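Local coordinates for pectate lyase (Bacillus, PDB 3VMV), which probably cleaves polygalacturonate, the backbone of pectin, as a secreted beta-helical pectate lyase of polysaccharide lyase family 1, at residues A[55-69]-A[89-102]. Numbering follows the deposited sequence.
With SO4 (sulfate ion), chain B.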
loop_
_atom_site.group_PDB
_atom_site.type_symbol
_atom_site.label_atom_id
_atom_site.label_comp_id
_atom_site.label_asym_id
_atom_site.label_seq_id
_atom_site.Cartn_x
_atom_site.Cartn_y
_atom_site.Cartn_z
ATOM N N THR A 55 0.906 -18.710 -11.183
ATOM C CA THR A 55 1.998 -17.803 -10.818
ATOM C C THR A 55 2.398 -16.929 -12.010
ATOM O O THR A 55 2.798 -17.430 -13.059
ATOM C CB THR A 55 3.201 -18.588 -10.297
ATOM O OG1 THR A 55 2.802 -19.310 -9.116
ATOM C CG2 THR A 55 4.361 -17.652 -9.907
ATOM N N ILE A 56 2.179 -15.633 -11.840
ATOM C CA ILE A 56 2.494 -14.617 -12.842
ATOM C C ILE A 56 3.964 -14.217 -12.722
ATOM O O ILE A 56 4.459 -14.024 -11.622
ATOM C CB ILE A 56 1.618 -13.389 -12.576
ATOM C CG1 ILE A 56 0.161 -13.787 -12.322
ATOM C CG2 ILE A 56 1.781 -12.339 -13.688
ATOM C CD1 ILE A 56 -0.439 -14.657 -13.465
ATOM N N THR A 57 4.678 -14.117 -13.839
ATOM C CA THR A 57 6.138 -13.969 -13.774
ATOM C C THR A 57 6.578 -13.058 -14.891
ATOM O O THR A 57 5.817 -12.826 -15.823
ATOM C CB THR A 57 6.879 -15.333 -14.003
ATOM O OG1 THR A 57 6.576 -15.849 -15.311
ATOM C CG2 THR A 57 6.502 -16.374 -12.958
ATOM N N GLN A 58 7.837 -12.637 -14.866
ATOM C CA GLN A 58 8.392 -11.952 -16.035
ATOM C C GLN A 58 8.315 -12.840 -17.285
ATOM O O GLN A 58 7.960 -12.376 -18.379
ATOM C CB GLN A 58 9.861 -11.557 -15.762
ATOM C CG GLN A 58 10.018 -10.501 -14.686
ATOM C CD GLN A 58 9.495 -9.158 -15.126
ATOM O OE1 GLN A 58 9.513 -8.839 -16.320
ATOM N NE2 GLN A 58 9.051 -8.353 -14.172
ATOM N N GLY A 59 8.664 -14.118 -17.133
ATOM C CA GLY A 59 8.708 -15.035 -18.252
ATOM C C GLY A 59 7.356 -15.248 -18.923
ATOM O O GLY A 59 7.314 -15.525 -20.120
ATOM N N ASN A 60 6.254 -15.111 -18.168
ATOM C CA ASN A 60 4.943 -15.342 -18.797
ATOM C C ASN A 60 4.107 -14.074 -19.017
ATOM O O ASN A 60 2.913 -14.160 -19.303
ATOM C CB ASN A 60 4.127 -16.475 -18.103
ATOM C CG ASN A 60 3.667 -16.118 -16.675
ATOM O OD1 ASN A 60 3.417 -14.951 -16.330
ATOM N ND2 ASN A 60 3.486 -17.182 -15.856
ATOM N N SER A 61 4.766 -12.917 -18.915
ATOM C CA SER A 61 4.131 -11.591 -19.087
ATOM C C SER A 61 4.816 -10.843 -20.213
ATOM O O SER A 61 6.030 -10.984 -20.407
ATOM C CB SER A 61 4.261 -10.755 -17.807
ATOM O OG SER A 61 3.652 -11.477 -16.735
ATOM N N PRO A 62 4.044 -10.059 -20.951
ATOM C CA PRO A 62 4.582 -9.412 -22.157
ATOM C C PRO A 62 5.284 -8.075 -21.887
ATOM O O PRO A 62 6.004 -7.615 -22.780
ATOM C CB PRO A 62 3.335 -9.176 -23.004
ATOM C CG PRO A 62 2.235 -8.969 -21.968
ATOM C CD PRO A 62 2.574 -9.922 -20.843
ATOM N N GLN A 63 5.044 -7.452 -20.738
ATOM C CA GLN A 63 5.760 -6.237 -20.317
ATOM C C GLN A 63 6.422 -6.528 -18.982
ATOM O O GLN A 63 6.141 -7.558 -18.366
ATOM C CB GLN A 63 4.788 -5.058 -20.128
ATOM C CG GLN A 63 4.082 -4.696 -21.427
ATOM C CD GLN A 63 2.990 -3.666 -21.225
ATOM O OE1 GLN A 63 3.202 -2.628 -20.600
ATOM N NE2 GLN A 63 1.813 -3.961 -21.742
ATOM N N SER A 64 7.273 -5.617 -18.520
ATOM C CA SER A 64 8.020 -5.856 -17.276
ATOM C C SER A 64 7.194 -5.605 -16.009
ATOM O O SER A 64 7.695 -5.756 -14.899
ATOM C CB SER A 64 9.273 -4.971 -17.218
ATOM O OG SER A 64 10.185 -5.357 -18.229
ATOM N N LEU A 65 5.936 -5.215 -16.189
ATOM C CA LEU A 65 4.971 -5.055 -15.094
ATOM C C LEU A 65 3.595 -5.332 -15.670
ATOM O O LEU A 65 3.464 -5.440 -16.880
ATOM C CB LEU A 65 5.051 -3.649 -14.480
ATOM C CG LEU A 65 5.014 -2.425 -15.387
ATOM C CD1 LEU A 65 3.598 -2.172 -15.924
ATOM C CD2 LEU A 65 5.501 -1.205 -14.625
ATOM N N ILE A 66 2.599 -5.519 -14.803
ATOM C CA ILE A 66 1.216 -5.701 -15.230
ATOM C C ILE A 66 0.608 -4.311 -15.246
ATOM O O ILE A 66 0.474 -3.665 -14.203
ATOM C CB ILE A 66 0.471 -6.615 -14.229
ATOM C CG1 ILE A 66 1.139 -8.001 -14.187
ATOM C CG2 ILE A 66 -1.007 -6.728 -14.627
ATOM C CD1 ILE A 66 1.145 -8.741 -15.525
ATOM N N ASP A 67 0.296 -3.834 -16.440
ATOM C CA ASP A 67 -0.020 -2.437 -16.709
ATOM C C ASP A 67 -1.537 -2.257 -16.689
ATOM O O ASP A 67 -2.224 -2.431 -17.710
ATOM C CB ASP A 67 0.573 -2.109 -18.095
ATOM C CG ASP A 67 0.955 -0.634 -18.319
ATOM O OD1 ASP A 67 0.905 0.188 -17.423
ATOM O OD2 ASP A 67 1.313 -0.321 -19.480
ATOM N N VAL A 68 -2.053 -1.846 -15.532
ATOM C CA VAL A 68 -3.479 -1.465 -15.399
ATOM C C VAL A 68 -3.633 -0.021 -15.839
ATOM O O VAL A 68 -3.613 0.919 -15.041
ATOM C CB VAL A 68 -4.027 -1.731 -13.978
ATOM C CG1 VAL A 68 -5.541 -1.435 -13.941
ATOM C CG2 VAL A 68 -3.736 -3.174 -13.572
ATOM N N LYS A 69 -3.709 0.150 -17.164
ATOM C CA LYS A 69 -3.650 1.433 -17.832
ATOM C C LYS A 69 -4.468 1.272 -19.088
ATOM O O LYS A 69 -4.458 0.218 -19.723
ATOM C CB LYS A 69 -2.200 1.759 -18.229
ATOM C CG LYS A 69 -2.032 3.161 -18.782
ATOM C CD LYS A 69 -0.614 3.375 -19.324
ATOM C CE LYS A 69 0.391 3.453 -18.165
ATOM N NZ LYS A 69 1.673 4.014 -18.666
ATOM N N ASN A 89 -3.174 -19.407 -4.493
ATOM C CA ASN A 89 -2.572 -19.604 -5.817
ATOM C C ASN A 89 -2.396 -18.355 -6.658
ATOM O O ASN A 89 -1.865 -18.442 -7.783
ATOM C CB ASN A 89 -3.352 -20.661 -6.633
ATOM C CG ASN A 89 -3.410 -21.972 -5.924
ATOM O OD1 ASN A 89 -2.390 -22.454 -5.429
ATOM N ND2 ASN A 89 -4.605 -22.536 -5.813
ATOM N N GLY A 90 -2.780 -17.190 -6.128
ATOM C CA GLY A 90 -2.659 -15.922 -6.858
ATOM C C GLY A 90 -1.332 -15.288 -6.563
ATOM O O GLY A 90 -1.248 -14.439 -5.704
ATOM N N GLU A 91 -0.299 -15.681 -7.288
ATOM C CA GLU A 91 1.055 -15.298 -6.936
ATOM C C GLU A 91 1.698 -14.538 -8.092
ATOM O O GLU A 91 1.571 -14.986 -9.238
ATOM C CB GLU A 91 1.890 -16.536 -6.620
ATOM C CG GLU A 91 3.318 -16.191 -6.245
ATOM C CD GLU A 91 4.205 -17.396 -6.029
ATOM O OE1 GLU A 91 3.681 -18.535 -6.071
ATOM O OE2 GLU A 91 5.440 -17.214 -5.824
ATOM N N PHE A 92 2.367 -13.417 -7.770
ATOM C CA PHE A 92 3.124 -12.625 -8.745
ATOM C C PHE A 92 4.562 -12.685 -8.256
ATOM O O PHE A 92 4.899 -12.049 -7.263
ATOM C CB PHE A 92 2.636 -11.159 -8.766
ATOM C CG PHE A 92 1.237 -10.976 -9.288
ATOM C CD1 PHE A 92 1.014 -10.358 -10.518
ATOM C CD2 PHE A 92 0.152 -11.420 -8.555
ATOM C CE1 PHE A 92 -0.273 -10.192 -11.017
ATOM C CE2 PHE A 92 -1.165 -11.267 -9.069
ATOM C CZ PHE A 92 -1.357 -10.637 -10.282
ATOM N N ASP A 93 5.387 -13.480 -8.931
ATOM C CA ASP A 93 6.766 -13.726 -8.520
ATOM C C ASP A 93 7.687 -12.936 -9.449
ATOM O O ASP A 93 7.878 -13.288 -10.623
ATOM C CB ASP A 93 7.055 -15.223 -8.595
ATOM C CG ASP A 93 8.492 -15.558 -8.210
ATOM O OD1 ASP A 93 9.261 -14.638 -7.827
ATOM O OD2 ASP A 93 8.846 -16.760 -8.296
ATOM N N GLY A 94 8.192 -11.815 -8.927
ATOM C CA GLY A 94 9.154 -11.032 -9.686
ATOM C C GLY A 94 8.526 -10.053 -10.635
ATOM O O GLY A 94 9.256 -9.490 -11.474
ATOM N N ILE A 95 7.213 -9.833 -10.537
ATOM C CA ILE A 95 6.562 -8.853 -11.427
ATOM C C ILE A 95 5.465 -8.207 -10.620
ATOM O O ILE A 95 4.741 -8.897 -9.899
ATOM C CB ILE A 95 6.006 -9.481 -12.753
ATOM C CG1 ILE A 95 5.494 -8.365 -13.658
ATOM C CG2 ILE A 95 4.976 -10.578 -12.465
ATOM C CD1 ILE A 95 5.239 -8.816 -15.117
ATOM N N GLY A 96 5.399 -6.891 -10.722
ATOM C CA GLY A 96 4.422 -6.113 -9.988
ATOM C C GLY A 96 3.336 -5.531 -10.849
ATOM O O GLY A 96 3.313 -5.679 -12.078
ATOM N N ILE A 97 2.371 -4.929 -10.170
ATOM C CA ILE A 97 1.230 -4.285 -10.822
ATOM C C ILE A 97 1.340 -2.782 -10.752
ATOM O O ILE A 97 1.725 -2.242 -9.719
ATOM C CB ILE A 97 -0.072 -4.700 -10.082
ATOM C CG1 ILE A 97 -0.240 -6.217 -10.189
ATOM C CG2 ILE A 97 -1.281 -3.990 -10.715
ATOM C CD1 ILE A 97 -1.406 -6.796 -9.283
ATOM N N ARG A 98 1.011 -2.090 -11.845
ATOM C CA ARG A 98 0.961 -0.636 -11.837
ATOM C C ARG A 98 -0.433 -0.178 -12.185
ATOM O O ARG A 98 -0.985 -0.585 -13.202
ATOM C CB ARG A 98 1.988 0.015 -12.777
ATOM C CG ARG A 98 1.959 1.545 -12.730
ATOM C CD ARG A 98 3.092 2.145 -13.570
ATOM N NE ARG A 98 2.898 1.800 -14.974
ATOM C CZ ARG A 98 3.834 1.967 -15.925
ATOM N NH1 ARG A 98 3.540 1.654 -17.179
ATOM N NH2 ARG A 98 5.043 2.423 -15.617
ATOM N N LEU A 99 -0.980 0.698 -11.360
ATOM C CA LEU A 99 -2.265 1.320 -11.679
ATOM C C LEU A 99 -2.028 2.729 -12.149
ATOM O O LEU A 99 -1.481 3.548 -11.387
ATOM C CB LEU A 99 -3.172 1.316 -10.447
ATOM C CG LEU A 99 -3.440 -0.007 -9.698
ATOM C CD1 LEU A 99 -4.527 0.260 -8.610
ATOM C CD2 LEU A 99 -3.799 -1.170 -10.551
ATOM N N SER A 100 -2.454 3.066 -13.357
ATOM C CA SER A 100 -2.197 4.395 -13.911
ATOM C C SER A 100 -3.519 5.001 -14.399
ATOM O O SER A 100 -4.195 4.423 -15.254
ATOM C CB SER A 100 -1.189 4.269 -15.059
ATOM O OG SER A 100 -1.124 5.465 -15.811
ATOM N N ASN A 101 -3.886 6.131 -13.814
ATOM C CA ASN A 101 -5.201 6.748 -14.035
ATOM C C ASN A 101 -6.316 5.702 -13.989
ATOM O O ASN A 101 -7.183 5.608 -14.849
ATOM C CB ASN A 101 -5.234 7.565 -15.331
ATOM C CG ASN A 101 -6.311 8.651 -15.305
ATOM O OD1 ASN A 101 -6.934 8.920 -14.289
ATOM N ND2 ASN A 101 -6.515 9.300 -16.480
ATOM N N ALA A 102 -6.226 4.899 -12.936
ATOM C CA ALA A 102 -7.090 3.766 -12.738
ATOM C C ALA A 102 -8.101 4.075 -11.644
ATOM O O ALA A 102 -7.725 4.626 -10.615
ATOM C CB ALA A 102 -6.224 2.553 -12.365
HETATM S S SO4 B . 7.150 2.020 -18.584
HETATM O O1 SO4 B . 7.540 0.621 -18.477
HETATM O O2 SO4 B . 5.821 2.145 -19.140
HETATM O O3 SO4 B . 7.199 2.627 -17.256
HETATM O O4 SO4 B . 8.058 2.711 -19.485
HETATM O O HOH W 1 0.315 -20.061 -8.158
HETATM O O HOH W 2 9.647 -13.323 -12.578
HETATM O O HOH W 3 7.509 -5.402 -12.216
HETATM O O HOH W 4 -0.117 1.377 -15.355
#
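With CG anti to the backbone N (chi1 -178°) and a bend at chi3, Arg98 brings its guanidinium alongside Asp67, while Ile56, its CG1 anti to the carbonyl carbon (chi1 -46°), lays that branch over the ring of Phe92. In the salt bridge, Arg98 NH1 lies 3.0 Å from Asp67 OD1, which is in the guanidinium plane but is itself approached from above its carboxylate plane. At the neighbouring edge NH1 and NH2 each donate to a sulfate, probably from the crystallisation liquor, NH2 to O3 at 2.7 Å, and NH2 also forms a salt bridge with Glu119. Leu65 CD2 covers one guanidinium face, an apolar lid suited to a flat cation; Lys69 NZ, another donor, lies 3.4 Å from Arg98 NH1. An alanine in place of Arg98 would probably leave the carboxylates of Asp67 and Glu119 without their cationic mate and Leu65 without the group it covers.

On the inward side, Ile56 CG1 makes a CH-pi contact 3.9 Å from the Phe92 ring centroid, and Ile97 CD1 lies against the opposite face. Val68 packs tightly on Leu99, CB to CD2 3.5 Å; these buried apolar side chains fill the inside of the coil with no polar group to satisfy. Between the strand pairs, Ile95 pushes CD1 against Ser61 CB, and Gln58 NE2 uses both hydrogens, donating to Gly94 O (2.9 Å) and Ser64 O, which ties loop 58-65 to the loop at Gly94. At the positive phi of Gly94 a CB would jam against Asp93 O, hence the glycine.

Backbone hydrogen bonds between parallel strands, such as Ile66 N to Gly96 O at 2.8 Å, join successive coils of the right-handed beta-helix. Helix 28-40 covers Ile56 and Ile66 through Ile31, and strands 111-113 and 123-126 continue the stack beyond 91-93 and 97-103.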